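Side-chain contacts in protein B (Streptococcus agalactiae, PDB 5H6I), which acts as a secreted, membrane-permeabilising pore-forming toxin, the CAMP factor, and is classed among the bacterial Fc-binding proteins that bind IgG: residues Gln47-Leu52 against Thr73-Leu78; Glu100-Val105 against Ile136-Pro141. One frame throughout, in Å; residues are numbered along the deposited sequence.

Contact 1 of 2, residues Gln47-Leu52 against Thr73-Leu78; sequences QDSIQL and TSVEKL
Asp48 meets Val75 through its methylene while its carboxylate is held by its own helix: OD1 forms a salt bridge with NZ of Lys44, one turn earlier, and CB lies 4.4 Å from CG2 of Val75. The acid is buried, and the lysine probably compensates its charge there. Across the interface all the contacts are apolar, and each runs to Val75. With CG1 anti to the backbone N (chi1 170°), the valine spreads its two methyls over different neighbours. CG1 approaches Ser49, stopping 3.9 Å from CB, so that the serine methylene is the nearer part and the hydroxyl stands farther off. CG2 turns to Leu52 and rests 3.7 Å from CD1, the closest approach between the two segments; the two side chains meet at a slant. Leu52 also packs on Ala71 and Ile72, which extends the apolar seam along helix 65-84.

Val75 thus packs between Asp48, Ser49 and Leu52, positions i, i+1 and i+4 of the facing helix, in the apolar interface of two neighbouring helices of an alpha-helical bundle. The segments belong to helices 35-58 and 65-84, consecutive in the chain, whose local axes run at 160° and come within 9.9 Å of each other, forming a nearly antiparallel helical hairpin. Residues 73-78 fall in the region assigned to binding the IgG constant part. Ser49 also touches Lys79, one turn beyond Val75. Deeper in, Ser74 gives its hydroxyl to the local backbone, bonding to Ala71 O, and Leu102 and Ile106 of helix 93-115 pack against Ser74 and Asp48 respectively.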
ATOM      1  N   GLN A  47      10.907  -1.858  12.300  1.00 61.78           N
ATOM      2  CA  GLN A  47      10.705  -0.818  11.297  1.00 67.26           C
ATOM      3  C   GLN A  47       9.770  -1.300  10.195  1.00 70.96           C
ATOM      4  O   GLN A  47       8.899  -0.550   9.735  1.00 69.58           O
ATOM      5  CB  GLN A  47      12.051  -0.387  10.713  1.00 69.03           C
ATOM      6  CG  GLN A  47      11.948   0.499   9.480  1.00 83.30           C
ATOM      7  CD  GLN A  47      13.301   0.791   8.857  1.00 92.66           C
ATOM      8  OE1 GLN A  47      14.340   0.398   9.388  1.00 89.95           O
ATOM      9  NE2 GLN A  47      13.294   1.485   7.724  1.00 91.47           N
ATOM     10  N   ASP A  48       9.931  -2.552   9.762  1.00 66.55           N
ATOM     11  CA  ASP A  48       9.044  -3.103   8.744  1.00 65.32           C
ATOM     12  C   ASP A  48       7.639  -3.318   9.293  1.00 62.79           C
ATOM     13  O   ASP A  48       6.651  -3.083   8.589  1.00 56.31           O
ATOM     14  CB  ASP A  48       9.615  -4.415   8.204  1.00 57.87           C
ATOM     15  CG  ASP A  48      11.023  -4.261   7.667  1.00 63.05           C
ATOM     16  OD1 ASP A  48      11.420  -3.120   7.348  1.00 74.18           O
ATOM     17  OD2 ASP A  48      11.736  -5.282   7.565  1.00 69.70           O
ATOM     18  N   SER A  49       7.532  -3.766  10.547  1.00 59.63           N
ATOM     19  CA  SER A  49       6.218  -4.002  11.138  1.00 57.77           C
ATOM     20  C   SER A  49       5.404  -2.716  11.204  1.00 68.28           C
ATOM     21  O   SER A  49       4.191  -2.728  10.967  1.00 71.02           O
ATOM     22  CB  SER A  49       6.370  -4.614  12.531  1.00 64.03           C
ATOM     23  OG  SER A  49       5.116  -5.030  13.044  1.00 73.83           O
ATOM     24  N   ILE A  50       6.056  -1.597  11.521  1.00 68.88           N
ATOM     25  CA  ILE A  50       5.365  -0.311  11.521  1.00 72.70           C
ATOM     26  C   ILE A  50       5.102   0.150  10.094  1.00 74.88           C
ATOM     27  O   ILE A  50       4.033   0.692   9.786  1.00 75.31           O
ATOM     28  CB  ILE A  50       6.177   0.727  12.317  1.00 72.93           C
ATOM     29  CG1 ILE A  50       6.201   0.359  13.802  1.00 79.39           C
ATOM     30  CG2 ILE A  50       5.607   2.125  12.124  1.00 70.66           C
ATOM     31  CD1 ILE A  50       4.827   0.250  14.426  1.00 80.38           C
ATOM     32  N   GLN A  51       6.065  -0.065   9.195  1.00 66.17           N
ATOM     33  CA  GLN A  51       5.885   0.345   7.807  1.00 60.50           C
ATOM     34  C   GLN A  51       4.818  -0.486   7.106  1.00 69.76           C
ATOM     35  O   GLN A  51       4.127   0.022   6.217  1.00 68.27           O
ATOM     36  CB  GLN A  51       7.213   0.248   7.057  1.00 54.30           C
ATOM     37  CG  GLN A  51       7.264   1.049   5.769  1.00 75.18           C
ATOM     38  CD  GLN A  51       8.677   1.448   5.394  1.00 83.76           C
ATOM     39  OE1 GLN A  51       9.622   1.208   6.147  1.00 77.70           O
ATOM     40  NE2 GLN A  51       8.831   2.059   4.225  1.00 75.60           N
ATOM     41  N   LEU A  52       4.662  -1.755   7.489  1.00 64.82           N
ATOM     42  CA  LEU A  52       3.707  -2.619   6.804  1.00 58.49           C
ATOM     43  C   LEU A  52       2.287  -2.453   7.333  1.00 67.49           C
ATOM     44  O   LEU A  52       1.328  -2.669   6.584  1.00 74.52           O
ATOM     45  CB  LEU A  52       4.141  -4.082   6.917  1.00 61.66           C
ATOM     46  CG  LEU A  52       5.266  -4.516   5.973  1.00 60.53           C
ATOM     47  CD1 LEU A  52       5.789  -5.888   6.359  1.00 49.69           C
ATOM     48  CD2 LEU A  52       4.798  -4.506   4.524  1.00 53.33           C
ATOM     49  N   THR A  73       2.640 -11.258   8.518  1.00 63.50           N
ATOM     50  CA  THR A  73       2.820 -12.558   9.155  1.00 62.28           C
ATOM     51  C   THR A  73       4.273 -13.008   9.075  1.00 63.01           C
ATOM     52  O   THR A  73       4.805 -13.592  10.027  1.00 62.84           O
ATOM     53  CB  THR A  73       1.899 -13.592   8.506  1.00 66.21           C
ATOM     54  OG1 THR A  73       0.532 -13.208   8.705  1.00 80.78           O
ATOM     55  CG2 THR A  73       2.121 -14.972   9.111  1.00 57.66           C
ATOM     56  N   SER A  74       4.938 -12.736   7.948  1.00 54.07           N
ATOM     57  CA  SER A  74       6.345 -13.092   7.816  1.00 56.15           C
ATOM     58  C   SER A  74       7.211 -12.326   8.807  1.00 52.43           C
ATOM     59  O   SER A  74       8.210 -12.862   9.299  1.00 55.07           O
ATOM     60  CB  SER A  74       6.822 -12.839   6.385  1.00 55.94           C
ATOM     61  OG  SER A  74       7.064 -11.460   6.161  1.00 57.72           O
ATOM     62  N   VAL A  75       6.844 -11.081   9.116  1.00 50.20           N
ATOM     63  CA  VAL A  75       7.603 -10.300  10.089  1.00 53.35           C
ATOM     64  C   VAL A  75       7.533 -10.951  11.463  1.00 55.73           C
ATOM     65  O   VAL A  75       8.524 -10.991  12.202  1.00 55.20           O
ATOM     66  CB  VAL A  75       7.089  -8.847  10.124  1.00 57.33           C
ATOM     67  CG1 VAL A  75       7.695  -8.089  11.295  1.00 48.10           C
ATOM     68  CG2 VAL A  75       7.399  -8.142   8.814  1.00 52.38           C
ATOM     69  N   GLU A  76       6.364 -11.487  11.822  1.00 52.93           N
ATOM     70  CA  GLU A  76       6.187 -12.077  13.143  1.00 55.67           C
ATOM     71  C   GLU A  76       6.860 -13.438  13.264  1.00 57.30           C
ATOM     72  O   GLU A  76       7.372 -13.775  14.337  1.00 60.07           O
ATOM     73  CB  GLU A  76       4.697 -12.196  13.466  1.00 53.48           C
ATOM     74  CG  GLU A  76       4.330 -11.723  14.862  1.00 64.15           C
ATOM     75  CD  GLU A  76       4.928 -10.369  15.196  1.00 80.48           C
ATOM     76  OE1 GLU A  76       5.556 -10.245  16.268  1.00 81.80           O
ATOM     77  OE2 GLU A  76       4.768  -9.428  14.388  1.00 70.71           O
ATOM     78  N   LYS A  77       6.874 -14.232  12.190  1.00 41.62           N
ATOM     79  CA  LYS A  77       7.517 -15.540  12.261  1.00 55.84           C
ATOM     80  C   LYS A  77       9.036 -15.418  12.251  1.00 57.46           C
ATOM     81  O   LYS A  77       9.730 -16.293  12.780  1.00 64.01           O
ATOM     82  CB  LYS A  77       7.030 -16.431  11.116  1.00 54.00           C
ATOM     83  CG  LYS A  77       8.046 -16.666  10.014  1.00 61.78           C
ATOM     84  CD  LYS A  77       7.545 -17.683   9.003  1.00 61.97           C
ATOM     85  CE  LYS A  77       7.482 -19.080   9.596  1.00 58.15           C
ATOM     86  NZ  LYS A  77       7.011 -20.078   8.595  1.00 66.51           N
ATOM     87  N   LEU A  78       9.570 -14.345  11.662  1.00 59.22           N
ATOM     88  CA  LEU A  78      11.008 -14.107  11.739  1.00 58.14           C
ATOM     89  C   LEU A  78      11.404 -13.608  13.123  1.00 56.79           C
ATOM     90  O   LEU A  78      12.454 -13.993  13.652  1.00 55.34           O
ATOM     91  CB  LEU A  78      11.437 -13.110  10.662  1.00 54.40           C
ATOM     92  CG  LEU A  78      11.326 -13.563   9.205  1.00 53.20           C
ATOM     93  CD1 LEU A  78      11.276 -12.364   8.269  1.00 46.32           C
ATOM     94  CD2 LEU A  78      12.472 -14.486   8.828  1.00 51.82           C
TER

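Contact 2 of 2, residues Glu100-Val105 against Ile136-Pro141; sequences EALTDV and IRILDP
Ile138 reaches the opposing helix through an extended chain: CG1 lies anti to the carbonyl carbon (chi1 -58°) and the next torsion is fully extended (chi2 -179°), which carries CD1 out as the tip of the side chain. That single methyl makes the closest contacts of the interface. It sits 3.7 Å from CB of Ala101, whose small side chain allows the isoleucine to come in close to the backbone, with CD1 3.8 Å from Ala101 C. CG1 of Ile138 follows behind, also touching the alanine methyl. On one flank Leu102 brings up its CD2, 4.0 Å from the same CD1; although the leucine's first bond does not aim at helix 121-139, its end swings nearer. One turn on from Ala101, Val105 offers CG2, likewise 4.0 Å from Ile138 CD1. Leucine and valine both lie askew to the isoleucine.

Polar groups gather at the end of helix 121-139, where Arg98 NH1 hydrogen-bonds to Ile138 O. Beyond Leu139 the backbone leaves helical geometry at Asp140, whose OD1 accepts a bond from Phe142 N in the connection to helix 145-163. That helix covers another side of Ala101 with Ile148 and Val152, while Leu45 of helix 35-58 packs against Leu102. All four touching residues are buried. An isoleucine wedged between positions i, i+1 and i+4 of a facing helix is close helix-helix packing, here joining helices 93-115 and 121-139 in the core of the five-helix bundle that makes up the N-terminal part of CAMP factor.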
ATOM      1  N   GLU A 100      16.098  -8.754   4.724  1.00 58.33           N
ATOM      2  CA  GLU A 100      16.413  -7.798   3.667  1.00 63.56           C
ATOM      3  C   GLU A 100      15.365  -7.827   2.562  1.00 59.71           C
ATOM      4  O   GLU A 100      14.993  -6.778   2.024  1.00 64.82           O
ATOM      5  CB  GLU A 100      17.799  -8.086   3.092  1.00 61.75           C
ATOM      6  CG  GLU A 100      18.942  -7.810   4.050  1.00 77.56           C
ATOM      7  CD  GLU A 100      20.231  -8.482   3.622  1.00 91.77           C
ATOM      8  OE1 GLU A 100      20.172  -9.401   2.778  1.00 81.99           O
ATOM      9  OE2 GLU A 100      21.303  -8.092   4.130  1.00101.95           O
ATOM     10  N   ALA A 101      14.875  -9.019   2.210  1.00 58.71           N
ATOM     11  CA  ALA A 101      13.867  -9.132   1.164  1.00 55.01           C
ATOM     12  C   ALA A 101      12.548  -8.480   1.557  1.00 60.61           C
ATOM     13  O   ALA A 101      11.735  -8.178   0.677  1.00 57.47           O
ATOM     14  CB  ALA A 101      13.639 -10.601   0.805  1.00 53.11           C
ATOM     15  N   LEU A 102      12.317  -8.258   2.853  1.00 52.79           N
ATOM     16  CA  LEU A 102      11.121  -7.535   3.272  1.00 56.39           C
ATOM     17  C   LEU A 102      11.199  -6.062   2.892  1.00 53.88           C
ATOM     18  O   LEU A 102      10.166  -5.437   2.630  1.00 53.72           O
ATOM     19  CB  LEU A 102      10.914  -7.687   4.778  1.00 53.32           C
ATOM     20  CG  LEU A 102      10.245  -8.990   5.218  1.00 55.76           C
ATOM     21  CD1 LEU A 102      10.265  -9.118   6.730  1.00 54.39           C
ATOM     22  CD2 LEU A 102       8.822  -9.065   4.686  1.00 51.42           C
ATOM     23  N   THR A 103      12.406  -5.493   2.861  1.00 58.53           N
ATOM     24  CA  THR A 103      12.563  -4.129   2.367  1.00 57.90           C
ATOM     25  C   THR A 103      12.250  -4.053   0.878  1.00 54.18           C
ATOM     26  O   THR A 103      11.655  -3.075   0.410  1.00 57.74           O
ATOM     27  CB  THR A 103      13.980  -3.626   2.650  1.00 53.70           C
ATOM     28  OG1 THR A 103      14.218  -3.636   4.064  1.00 65.36           O
ATOM     29  CG2 THR A 103      14.164  -2.208   2.126  1.00 62.04           C
ATOM     30  N   ASP A 104      12.634  -5.083   0.119  1.00 55.40           N
ATOM     31  CA  ASP A 104      12.267  -5.137  -1.292  1.00 55.07           C
ATOM     32  C   ASP A 104      10.767  -5.326  -1.470  1.00 56.14           C
ATOM     33  O   ASP A 104      10.194  -4.839  -2.452  1.00 50.72           O
ATOM     34  CB  ASP A 104      13.034  -6.258  -1.992  1.00 45.07           C
ATOM     35  CG  ASP A 104      14.530  -6.009  -2.020  1.00 61.83           C
ATOM     36  OD1 ASP A 104      14.968  -5.088  -2.742  1.00 68.28           O
ATOM     37  OD2 ASP A 104      15.269  -6.734  -1.319  1.00 63.31           O
ATOM     38  N   VAL A 105      10.118  -6.030  -0.539  1.00 48.59           N
ATOM     39  CA  VAL A 105       8.661  -6.140  -0.569  1.00 55.05           C
ATOM     40  C   VAL A 105       8.028  -4.768  -0.375  1.00 52.62           C
ATOM     41  O   VAL A 105       7.160  -4.347  -1.149  1.00 50.89           O
ATOM     42  CB  VAL A 105       8.174  -7.140   0.496  1.00 49.25           C
ATOM     43  CG1 VAL A 105       6.686  -6.953   0.759  1.00 38.48           C
ATOM     44  CG2 VAL A 105       8.465  -8.565   0.064  1.00 44.61           C
ATOM     45  N   ILE A 136       6.308 -15.564  -0.324  1.00 53.09           N
ATOM     46  CA  ILE A 136       6.258 -17.013  -0.151  1.00 52.36           C
ATOM     47  C   ILE A 136       7.654 -17.567   0.104  1.00 52.13           C
ATOM     48  O   ILE A 136       7.849 -18.425   0.973  1.00 60.63           O
ATOM     49  CB  ILE A 136       5.596 -17.674  -1.376  1.00 49.94           C
ATOM     50  CG1 ILE A 136       4.079 -17.477  -1.330  1.00 54.98           C
ATOM     51  CG2 ILE A 136       5.935 -19.155  -1.441  1.00 50.92           C
ATOM     52  CD1 ILE A 136       3.361 -17.984  -2.561  1.00 59.28           C
ATOM     53  N   ARG A 137       8.650 -17.073  -0.635  1.00 57.56           N
ATOM     54  CA  ARG A 137      10.024 -17.511  -0.410  1.00 60.78           C
ATOM     55  C   ARG A 137      10.531 -17.061   0.955  1.00 54.06           C
ATOM     56  O   ARG A 137      11.271 -17.795   1.621  1.00 50.29           O
ATOM     57  CB  ARG A 137      10.933 -16.987  -1.520  1.00 58.06           C
ATOM     58  CG  ARG A 137      10.498 -17.387  -2.920  1.00 66.35           C
ATOM     59  CD  ARG A 137      11.179 -18.666  -3.370  1.00 72.36           C
ATOM     60  NE  ARG A 137      12.219 -18.406  -4.361  1.00 77.93           N
ATOM     61  CZ  ARG A 137      12.043 -18.509  -5.675  1.00 76.96           C
ATOM     62  NH1 ARG A 137      10.863 -18.870  -6.160  1.00 79.69           N
ATOM     63  NH2 ARG A 137      13.046 -18.252  -6.502  1.00 67.37           N
ATOM     64  N   ILE A 138      10.146 -15.857   1.387  1.00 53.85           N
ATOM     65  CA  ILE A 138      10.535 -15.377   2.710  1.00 56.52           C
ATOM     66  C   ILE A 138       9.967 -16.286   3.792  1.00 61.08           C
ATOM     67  O   ILE A 138      10.623 -16.561   4.804  1.00 48.37           O
ATOM     68  CB  ILE A 138      10.082 -13.918   2.903  1.00 54.74           C
ATOM     69  CG1 ILE A 138      10.688 -13.017   1.825  1.00 56.09           C
ATOM     70  CG2 ILE A 138      10.461 -13.414   4.288  1.00 49.64           C
ATOM     71  CD1 ILE A 138      10.299 -11.560   1.964  1.00 49.79           C
ATOM     72  N   LEU A 139       8.741 -16.775   3.591  1.00 58.76           N
ATOM     73  CA  LEU A 139       8.111 -17.659   4.565  1.00 58.18           C
ATOM     74  C   LEU A 139       8.605 -19.095   4.444  1.00 58.85           C
ATOM     75  O   LEU A 139       8.602 -19.830   5.437  1.00 64.66           O
ATOM     76  CB  LEU A 139       6.592 -17.624   4.400  1.00 58.15           C
ATOM     77  CG  LEU A 139       5.869 -16.339   4.801  1.00 55.67           C
ATOM     78  CD1 LEU A 139       4.569 -16.204   4.028  1.00 47.71           C
ATOM     79  CD2 LEU A 139       5.603 -16.325   6.294  1.00 54.46           C
ATOM     80  N   ASP A 140       9.023 -19.504   3.255  1.00 60.71           N
ATOM     81  CA  ASP A 140       9.403 -20.887   2.989  1.00 57.09           C
ATOM     82  C   ASP A 140      10.653 -21.273   3.768  1.00 64.96           C
ATOM     83  O   ASP A 140      11.725 -20.708   3.511  1.00 65.87           O
ATOM     84  CB  ASP A 140       9.632 -21.079   1.490  1.00 61.21           C
ATOM     85  CG  ASP A 140       9.711 -22.539   1.090  1.00 59.59           C
ATOM     86  OD1 ASP A 140       9.535 -23.412   1.966  1.00 58.37           O
ATOM     87  OD2 ASP A 140       9.950 -22.813  -0.105  1.00 66.22           O
ATOM     88  N   PRO A 141      10.575 -22.215   4.712  1.00 68.31           N
ATOM     89  CA  PRO A 141      11.794 -22.634   5.423  1.00 67.76           C
ATOM     90  C   PRO A 141      12.793 -23.338   4.524  1.00 63.51           C
ATOM     91  O   PRO A 141      13.995 -23.326   4.817  1.00 53.68           O
ATOM     92  CB  PRO A 141      11.259 -23.573   6.517  1.00 65.11           C
ATOM     93  CG  PRO A 141       9.783 -23.294   6.597  1.00 75.00           C
ATOM     94  CD  PRO A 141       9.376 -22.905   5.215  1.00 63.63           C
TER

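From the N terminus, helix 35-58 turns back into helix 65-84, and contact 1 closes this first hairpin over the 20 residues between its segments. The chain then enters helix 93-115, and contact 2 closes a second hairpin with helix 121-139 across 30 residues. The two closures follow in series, neither nesting nor crossing, yet their centres lie only about 10 Å apart. The hairpins meet directly: Val75 CG2 packs 3.7 Å from Leu102 CD1, and Ser74 CA lies 3.6 Å from Leu139 CD2. Val75 of contact 1 and Leu102 of contact 2 thus join the two hairpins, tying the first four helices into one core, with helix 145-163 packing against the second pair.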